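Local coordinates for ochratoxinase (Aspergillus niger, PDB 4C65), which hydrolyses the amide bond of ochratoxin A as a zinc-dependent carboxypeptidase, releasing L-phenylalanine and ochratoxin alpha, at residues Met206-Val211 against His245-Ala250; Ile241-Val246 against Ser262-Ser267; Gly281-Ala286 against Thr330-Thr335. All coordinates share one frame; numbering follows the deposited sequence.

Interaction 1 (Met206-Val211 against His245-Ala250); sequences MASGGV and HVHGKA
At the zinc site of the barrel, the H245 ring, a ligand of the second zinc, reaches across to the loop at S208–G210. H245 CG lies anti to the backbone N (chi1 166°), and the ring presents NE2 to G209 O. H245 NE2 lies 3.0 Å from G209 O; the oxygen lies in the ring plane, but the donor stands well above the carbonyl plane of G209. With NE2 donating here, ND1 is probably the nitrogen that meets the metal. Nearer the backbone, M206 SD lies obliquely to the H245 ring, 4.4 Å from its centroid. The two residues form a parallel beta pair, M206 ending one strand of the twisted TIM barrel beside its neighbour 242-246, and A207 N donates to H245 O at 3.0 Å. On the flank A207 CB packs on V246 CG1 (3.6 Å). Beyond the strand, S208 OG accepts from H247 N at 2.9 Å, so a loop hydroxyl holds the chain just before G248, the N-cap of helix 249-258. The H247 ring brings CD2 within 3.4 Å of G209 O, at its edge, while V211 CB meets NE2 obliquely; H247 ND1 is hydrogen-bonded to S267 OG.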
loop_
_atom_site.group_PDB
_atom_site.type_symbol
_atom_site.label_atom_id
_atom_site.label_comp_id
_atom_site.label_asym_id
_atom_site.label_seq_id
_atom_site.Cartn_x
_atom_site.Cartn_y
_atom_site.Cartn_z
ATOM N N MET A 206 -29.103 0.156 3.329
ATOM C CA MET A 206 -29.672 1.441 2.997
ATOM C C MET A 206 -30.229 1.251 1.593
ATOM O O MET A 206 -29.492 1.043 0.642
ATOM C CB MET A 206 -28.605 2.519 3.034
ATOM C CG MET A 206 -27.873 2.639 4.367
ATOM S SD MET A 206 -28.954 2.936 5.783
ATOM C CE MET A 206 -27.761 3.596 6.971
ATOM N N ALA A 207 -31.547 1.295 1.490
ATOM C CA ALA A 207 -32.228 1.046 0.249
ATOM C C ALA A 207 -32.883 2.304 -0.275
ATOM O O ALA A 207 -33.607 2.264 -1.271
ATOM C CB ALA A 207 -33.243 -0.053 0.436
ATOM N N SER A 208 -32.637 3.428 0.391
ATOM C CA SER A 208 -33.012 4.728 -0.144
ATOM C C SER A 208 -32.237 5.823 0.554
ATOM O O SER A 208 -31.490 5.566 1.494
ATOM C CB SER A 208 -34.535 4.955 -0.038
ATOM O OG SER A 208 -34.893 5.281 1.274
ATOM N N GLY A 209 -32.427 7.049 0.103
ATOM C CA GLY A 209 -31.785 8.186 0.707
ATOM C C GLY A 209 -32.228 8.443 2.129
ATOM O O GLY A 209 -33.177 7.842 2.622
ATOM N N GLY A 210 -31.525 9.366 2.775
ATOM C CA GLY A 210 -31.773 9.733 4.147
ATOM C C GLY A 210 -32.908 10.717 4.256
ATOM O O GLY A 210 -33.224 11.426 3.295
ATOM N N VAL A 211 -33.501 10.760 5.456
ATOM C CA VAL A 211 -34.704 11.562 5.746
ATOM C C VAL A 211 -34.462 13.059 5.505
ATOM O O VAL A 211 -35.339 13.754 4.980
ATOM C CB VAL A 211 -35.277 11.270 7.171
ATOM C CG1 VAL A 211 -34.383 11.800 8.302
ATOM C CG2 VAL A 211 -36.690 11.818 7.313
ATOM N N HIS A 245 -33.648 0.138 5.296
ATOM C CA HIS A 245 -33.973 1.547 5.412
ATOM C C HIS A 245 -34.617 2.003 4.112
ATOM O O HIS A 245 -33.964 2.040 3.073
ATOM C CB HIS A 245 -32.695 2.323 5.717
ATOM C CG HIS A 245 -32.803 3.801 5.550
ATOM N ND1 HIS A 245 -32.817 4.655 6.627
ATOM C CD2 HIS A 245 -32.802 4.589 4.446
ATOM C CE1 HIS A 245 -32.876 5.905 6.199
ATOM N NE2 HIS A 245 -32.857 5.894 4.877
ATOM N N VAL A 246 -35.906 2.335 4.164
ATOM C CA VAL A 246 -36.652 2.833 2.985
ATOM C C VAL A 246 -37.589 3.999 3.296
ATOM O O VAL A 246 -38.332 3.982 4.284
ATOM C CB VAL A 246 -37.479 1.711 2.312
ATOM C CG1 VAL A 246 -36.573 0.742 1.579
ATOM C CG2 VAL A 246 -38.327 0.961 3.326
ATOM N N HIS A 247 -37.571 5.009 2.446
ATOM C CA HIS A 247 -38.522 6.104 2.553
ATOM C C HIS A 247 -39.389 6.114 1.304
ATOM O O HIS A 247 -40.570 5.739 1.356
ATOM C CB HIS A 247 -37.796 7.447 2.743
ATOM C CG HIS A 247 -37.220 7.632 4.114
ATOM N ND1 HIS A 247 -38.006 7.786 5.238
ATOM C CD2 HIS A 247 -35.942 7.674 4.548
ATOM C CE1 HIS A 247 -37.237 7.903 6.303
ATOM N NE2 HIS A 247 -35.979 7.845 5.911
ATOM N N GLY A 248 -38.811 6.522 0.182
ATOM C CA GLY A 248 -39.563 6.615 -1.058
ATOM C C GLY A 248 -40.075 5.266 -1.518
ATOM O O GLY A 248 -39.470 4.238 -1.232
ATOM N N LYS A 249 -41.179 5.278 -2.267
ATOM C CA LYS A 249 -41.761 4.047 -2.786
ATOM C C LYS A 249 -40.796 3.240 -3.694
ATOM O O LYS A 249 -40.765 2.004 -3.621
ATOM C CB LYS A 249 -43.057 4.339 -3.531
ATOM C CG LYS A 249 -43.874 3.086 -3.728
ATOM C CD LYS A 249 -45.281 3.351 -4.211
ATOM C CE LYS A 249 -45.885 2.036 -4.687
ATOM N NZ LYS A 249 -47.305 2.208 -5.055
ATOM N N ALA A 250 -40.003 3.922 -4.520
ATOM C CA ALA A 250 -38.977 3.237 -5.352
ATOM C C ALA A 250 -38.114 2.296 -4.492
ATOM O O ALA A 250 -37.909 1.129 -4.844
ATOM C CB ALA A 250 -38.097 4.242 -6.074
#

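Interaction 2 (Ile241-Val246 against Ser262-Ser267); sequences IVSAHV and SLEHVS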
loop_
_atom_site.group_PDB
_atom_site.type_symbol
_atom_site.label_atom_id
_atom_site.label_comp_id
_atom_site.label_asym_id
_atom_site.label_seq_id
_atom_site.Cartn_x
_atom_site.Cartn_y
_atom_site.Cartn_z
ATOM N N ILE A 241 -32.367 -12.514 8.080
ATOM C CA ILE A 241 -33.151 -11.702 7.194
ATOM C C ILE A 241 -32.525 -10.296 7.079
ATOM O O ILE A 241 -31.593 -9.954 7.817
ATOM C CB ILE A 241 -34.585 -11.587 7.673
ATOM C CG1 ILE A 241 -34.638 -10.939 9.055
ATOM C CG2 ILE A 241 -35.243 -12.963 7.651
ATOM C CD1 ILE A 241 -35.971 -10.310 9.368
ATOM N N VAL A 242 -32.987 -9.537 6.085
ATOM C CA VAL A 242 -32.440 -8.235 5.821
ATOM C C VAL A 242 -33.481 -7.218 6.190
ATOM O O VAL A 242 -34.661 -7.357 5.865
ATOM C CB VAL A 242 -32.062 -8.068 4.343
ATOM C CG1 VAL A 242 -31.679 -6.633 4.052
ATOM C CG2 VAL A 242 -30.950 -9.017 3.965
ATOM N N SER A 243 -33.030 -6.193 6.884
ATOM C CA SER A 243 -33.837 -5.047 7.181
ATOM C C SER A 243 -33.369 -3.936 6.278
ATOM O O SER A 243 -32.165 -3.680 6.162
ATOM C CB SER A 243 -33.641 -4.634 8.647
ATOM O OG SER A 243 -34.311 -3.412 8.926
ATOM N N ALA A 244 -34.325 -3.236 5.680
ATOM C CA ALA A 244 -34.043 -2.189 4.726
ATOM C C ALA A 244 -34.564 -0.831 5.192
ATOM O O ALA A 244 -35.756 -0.677 5.445
ATOM C CB ALA A 244 -34.692 -2.540 3.407
ATOM N N HIS A 245 -33.648 0.138 5.296
ATOM C CA HIS A 245 -33.973 1.547 5.412
ATOM C C HIS A 245 -34.617 2.003 4.112
ATOM O O HIS A 245 -33.964 2.040 3.073
ATOM C CB HIS A 245 -32.695 2.323 5.717
ATOM C CG HIS A 245 -32.803 3.801 5.550
ATOM N ND1 HIS A 245 -32.817 4.655 6.627
ATOM C CD2 HIS A 245 -32.802 4.589 4.446
ATOM C CE1 HIS A 245 -32.876 5.905 6.199
ATOM N NE2 HIS A 245 -32.857 5.894 4.877
ATOM N N VAL A 246 -35.906 2.335 4.164
ATOM C CA VAL A 246 -36.652 2.833 2.985
ATOM C C VAL A 246 -37.589 3.999 3.296
ATOM O O VAL A 246 -38.332 3.982 4.284
ATOM C CB VAL A 246 -37.479 1.711 2.312
ATOM C CG1 VAL A 246 -36.573 0.742 1.579
ATOM C CG2 VAL A 246 -38.327 0.961 3.326
ATOM N N SER A 262 -37.896 -7.012 6.601
ATOM C CA SER A 262 -38.195 -5.962 7.557
ATOM C C SER A 262 -37.906 -4.625 6.900
ATOM O O SER A 262 -36.895 -4.465 6.231
ATOM C CB SER A 262 -37.343 -6.177 8.816
ATOM O OG SER A 262 -37.497 -5.121 9.754
ATOM N N LEU A 263 -38.804 -3.670 7.040
ATOM C CA LEU A 263 -38.594 -2.361 6.451
ATOM C C LEU A 263 -38.669 -1.323 7.527
ATOM O O LEU A 263 -39.562 -1.381 8.395
ATOM C CB LEU A 263 -39.648 -2.063 5.389
ATOM C CG LEU A 263 -39.712 -3.060 4.252
ATOM C CD1 LEU A 263 -40.879 -2.703 3.340
ATOM C CD2 LEU A 263 -38.413 -3.112 3.473
ATOM N N GLU A 264 -37.775 -0.342 7.443
ATOM C CA GLU A 264 -37.744 0.730 8.417
ATOM C C GLU A 264 -38.226 2.057 7.824
ATOM O O GLU A 264 -37.948 2.342 6.661
ATOM C CB GLU A 264 -36.341 0.865 8.984
ATOM C CG GLU A 264 -35.574 -0.430 9.031
ATOM C CD GLU A 264 -36.209 -1.298 10.114
ATOM O OE1 GLU A 264 -36.347 -0.783 11.256
ATOM O OE2 GLU A 264 -36.566 -2.474 9.845
ATOM N N HIS A 265 -38.910 2.841 8.650
ATOM C CA HIS A 265 -39.469 4.126 8.278
ATOM C C HIS A 265 -40.664 3.966 7.354
ATOM O O HIS A 265 -41.790 4.338 7.710
ATOM C CB HIS A 265 -38.411 5.059 7.658
ATOM C CG HIS A 265 -37.075 4.973 8.324
ATOM N ND1 HIS A 265 -36.893 5.267 9.655
ATOM C CD2 HIS A 265 -35.870 4.584 7.857
ATOM C CE1 HIS A 265 -35.632 5.067 9.981
ATOM N NE2 HIS A 265 -34.986 4.663 8.903
ATOM N N VAL A 266 -40.404 3.446 6.160
ATOM C CA VAL A 266 -41.430 3.102 5.194
ATOM C C VAL A 266 -42.351 4.271 4.916
ATOM O O VAL A 266 -43.545 4.094 4.685
ATOM C CB VAL A 266 -42.253 1.875 5.628
ATOM C CG1 VAL A 266 -42.507 0.989 4.424
ATOM C CG2 VAL A 266 -41.538 1.046 6.684
ATOM N N SER A 267 -41.768 5.458 4.838
ATOM C CA SER A 267 -42.520 6.713 4.798
ATOM C C SER A 267 -43.543 6.872 3.666
ATOM O O SER A 267 -44.498 7.631 3.818
ATOM C CB SER A 267 -41.541 7.896 4.764
ATOM O OG SER A 267 -40.655 7.814 5.859
#
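The H265 ring has E264 CB over one face, offset toward the rim, and the H245 ring at its edge, with H245 CG in its plane. The two imidazoles, both ligands of the second zinc, meet obliquely with planes at 76°, and H245 ND1 lies 3.1 Å from H265 NE2, consistent with both nitrogens facing the same metal. H265 ND1 is hydrogen-bonded to T287 OG1, and the ring also stacks on H247. These histidines lie near the ends of neighbouring parallel strands in a right-handed beta-alpha-beta unit of the barrel, joined by helix 249-258. A244 N donates to S262 O, and E264 N to A244 O, both at 2.9 Å. V246 N bonds to E264 O, then V266 N to V246 O (2.8 Å). E264 is deposited in two conformers, so its carboxylate contacts are less certain; in one of them E264 OE2 accepts from S243 OG, 2.6 Å away and above the carboxylate plane, and from S262 OG, nearly in line with the C-O bond. R113 adds a salt bridge to this oxygen, and OE1 bonds to the zinc ligand H69. On the other sheet face L263 CD2 touches A244 CB at 3.8 Å, over helix 249-258.

Interaction 3 (Gly281-Ala286 against Thr330-Thr335); sequences GILYVA and TIALGT
L283 and A332 meet through their side chains, L283 CD2 lying 3.8 Å from A332 CB. L283 CG lies anti to the backbone N (chi1 -171°), and of the two methyls beyond it CD1 comes to 3.4 Å from T330 O and also touches T330 CG2. On the opposite face of the sheet Y284 CB packs on I331 CG1 at 4.0 Å, while I331 CG2 rests against Y284 O. Two backbone bonds set this parallel register: Y284 N donates to T330 O almost in line with the carbonyl, and A332 N donates to Y284 O, each 3.0 Å long. A C-H contact from I331 CA to Y284 O supplements them. Further along the strands V285 CG1 leans on G334, 3.7 Å from its N, where no side chain intervenes; G334 in turn lies close to the zinc ligand H69. At the start of the pair the chains are bridged by a water, which donates to I282 O at 2.9 Å and accepts from T330 N. A second water accepts from A286 N; its very short approach to A332 O is doubtful. G281, with positive phi, is the C-prime residue of the Schellman motif that ends helix 271-280 and starts the chain into strand 283-285. The contact joins the last two strands of the five-stranded parallel part of the barrel: strand 262-263 bonds to the other edge of 283-285, helix 304-327 covers Y284 and I331, and helix 344-354 lies against L333.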
loop_
_atom_site.group_PDB
_atom_site.type_symbol
_atom_site.label_atom_id
_atom_site.label_comp_id
_atom_site.label_asym_id
_atom_site.label_seq_id
_atom_site.Cartn_x
_atom_site.Cartn_y
_atom_site.Cartn_z
ATOM N N GLY A 281 -45.223 -11.317 4.282
ATOM C CA GLY A 281 -44.829 -11.430 5.686
ATOM C C GLY A 281 -43.648 -10.534 6.007
ATOM O O GLY A 281 -42.660 -10.979 6.579
ATOM N N ILE A 282 -43.768 -9.270 5.631
ATOM C CA ILE A 282 -42.715 -8.312 5.827
ATOM C C ILE A 282 -43.066 -7.409 6.996
ATOM O O ILE A 282 -44.167 -6.885 7.069
ATOM C CB ILE A 282 -42.489 -7.476 4.569
ATOM C CG1 ILE A 282 -42.239 -8.406 3.368
ATOM C CG2 ILE A 282 -41.311 -6.511 4.768
ATOM C CD1 ILE A 282 -42.126 -7.703 2.025
ATOM N N LEU A 283 -42.101 -7.220 7.898
ATOM C CA LEU A 283 -42.325 -6.462 9.109
ATOM C C LEU A 283 -42.218 -4.964 8.840
ATOM O O LEU A 283 -41.337 -4.529 8.089
ATOM C CB LEU A 283 -41.326 -6.864 10.179
ATOM C CG LEU A 283 -41.560 -6.307 11.584
ATOM C CD1 LEU A 283 -42.850 -6.861 12.173
ATOM C CD2 LEU A 283 -40.398 -6.686 12.459
ATOM N N TYR A 284 -43.116 -4.188 9.474
ATOM C CA TYR A 284 -43.160 -2.739 9.369
ATOM C C TYR A 284 -42.656 -2.131 10.675
ATOM O O TYR A 284 -43.260 -2.332 11.729
ATOM C CB TYR A 284 -44.591 -2.280 9.117
ATOM C CG TYR A 284 -44.796 -0.848 8.608
ATOM C CD1 TYR A 284 -44.552 0.252 9.413
ATOM C CD2 TYR A 284 -45.314 -0.614 7.336
ATOM C CE1 TYR A 284 -44.787 1.549 8.959
ATOM C CE2 TYR A 284 -45.546 0.671 6.865
ATOM C CZ TYR A 284 -45.286 1.754 7.675
ATOM O OH TYR A 284 -45.516 3.032 7.206
ATOM N N VAL A 285 -41.572 -1.367 10.589
ATOM C CA VAL A 285 -41.025 -0.657 11.723
ATOM C C VAL A 285 -40.980 0.822 11.393
ATOM O O VAL A 285 -40.094 1.286 10.670
ATOM C CB VAL A 285 -39.622 -1.171 12.052
ATOM C CG1 VAL A 285 -39.067 -0.465 13.282
ATOM C CG2 VAL A 285 -39.669 -2.678 12.257
ATOM N N ALA A 286 -41.909 1.574 11.971
ATOM C CA ALA A 286 -42.137 2.963 11.558
ATOM C C ALA A 286 -41.047 3.959 12.004
ATOM O O ALA A 286 -40.726 4.875 11.268
ATOM C CB ALA A 286 -43.511 3.419 12.043
ATOM N N THR A 330 -48.199 -6.522 9.752
ATOM C CA THR A 330 -47.561 -6.864 11.006
ATOM C C THR A 330 -46.516 -5.800 11.388
ATOM O O THR A 330 -45.605 -5.514 10.605
ATOM C CB THR A 330 -46.848 -8.206 10.902
ATOM O OG1 THR A 330 -47.772 -9.198 10.488
ATOM C CG2 THR A 330 -46.249 -8.595 12.237
ATOM N N ILE A 331 -46.655 -5.235 12.578
ATOM C CA ILE A 331 -45.862 -4.105 12.981
ATOM C C ILE A 331 -45.042 -4.427 14.214
ATOM O O ILE A 331 -45.483 -5.152 15.100
ATOM C CB ILE A 331 -46.783 -2.897 13.231
ATOM C CG1 ILE A 331 -47.405 -2.483 11.903
ATOM C CG2 ILE A 331 -46.024 -1.707 13.811
ATOM C CD1 ILE A 331 -48.796 -1.969 12.055
ATOM N N ALA A 332 -43.831 -3.882 14.261
ATOM C CA ALA A 332 -43.031 -3.887 15.479
ATOM C C ALA A 332 -42.517 -2.481 15.706
ATOM O O ALA A 332 -42.540 -1.639 14.793
ATOM C CB ALA A 332 -41.891 -4.867 15.389
ATOM N N LEU A 333 -42.098 -2.206 16.933
ATOM C CA LEU A 333 -41.712 -0.856 17.316
ATOM C C LEU A 333 -40.198 -0.685 17.339
ATOM O O LEU A 333 -39.464 -1.555 17.810
ATOM C CB LEU A 333 -42.277 -0.471 18.699
ATOM C CG LEU A 333 -43.791 -0.440 18.805
ATOM C CD1 LEU A 333 -44.211 0.193 20.113
ATOM C CD2 LEU A 333 -44.438 0.315 17.653
ATOM N N GLY A 334 -39.755 0.461 16.815
ATOM C CA GLY A 334 -38.364 0.856 16.819
ATOM C C GLY A 334 -38.311 2.341 16.941
ATOM O O GLY A 334 -39.194 3.035 16.462
ATOM N N THR A 335 -37.245 2.834 17.560
ATOM C CA THR A 335 -37.129 4.254 17.917
ATOM C C THR A 335 -36.118 5.017 17.059
ATOM O O THR A 335 -36.278 6.216 16.798
ATOM C CB THR A 335 -36.755 4.357 19.403
ATOM O OG1 THR A 335 -37.715 3.629 20.169
ATOM C CG2 THR A 335 -36.766 5.803 19.877
HETATM O O HOH W 1 -46.884 -7.949 7.485
HETATM O O HOH W 2 -43.382 0.561 14.151
#

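Overall arrangement
The three contacts follow the chain through five consecutive parallel strands of the twisted TIM barrel: interaction 1 joins 203-206 to 242-246, interaction 2 joins 242-246 to 262-263, and interaction 3 joins 283-285 to 331-332. Backbone bonds from L263 N to L283 O and H265 N to V285 O close the gap between the last two. Centres of 1 and 2 lie about 8 Å apart, as do those of 2 and 3; those of 1 and 3 lie about 15 Å apart, without the contacts touching. Interactions 1 and 2 share H245 and V246. H245 on strand 242-246 and H265 just after strand 262-263 set two ligands of the second zinc side by side, and 330-335 leads straight to active-site D336.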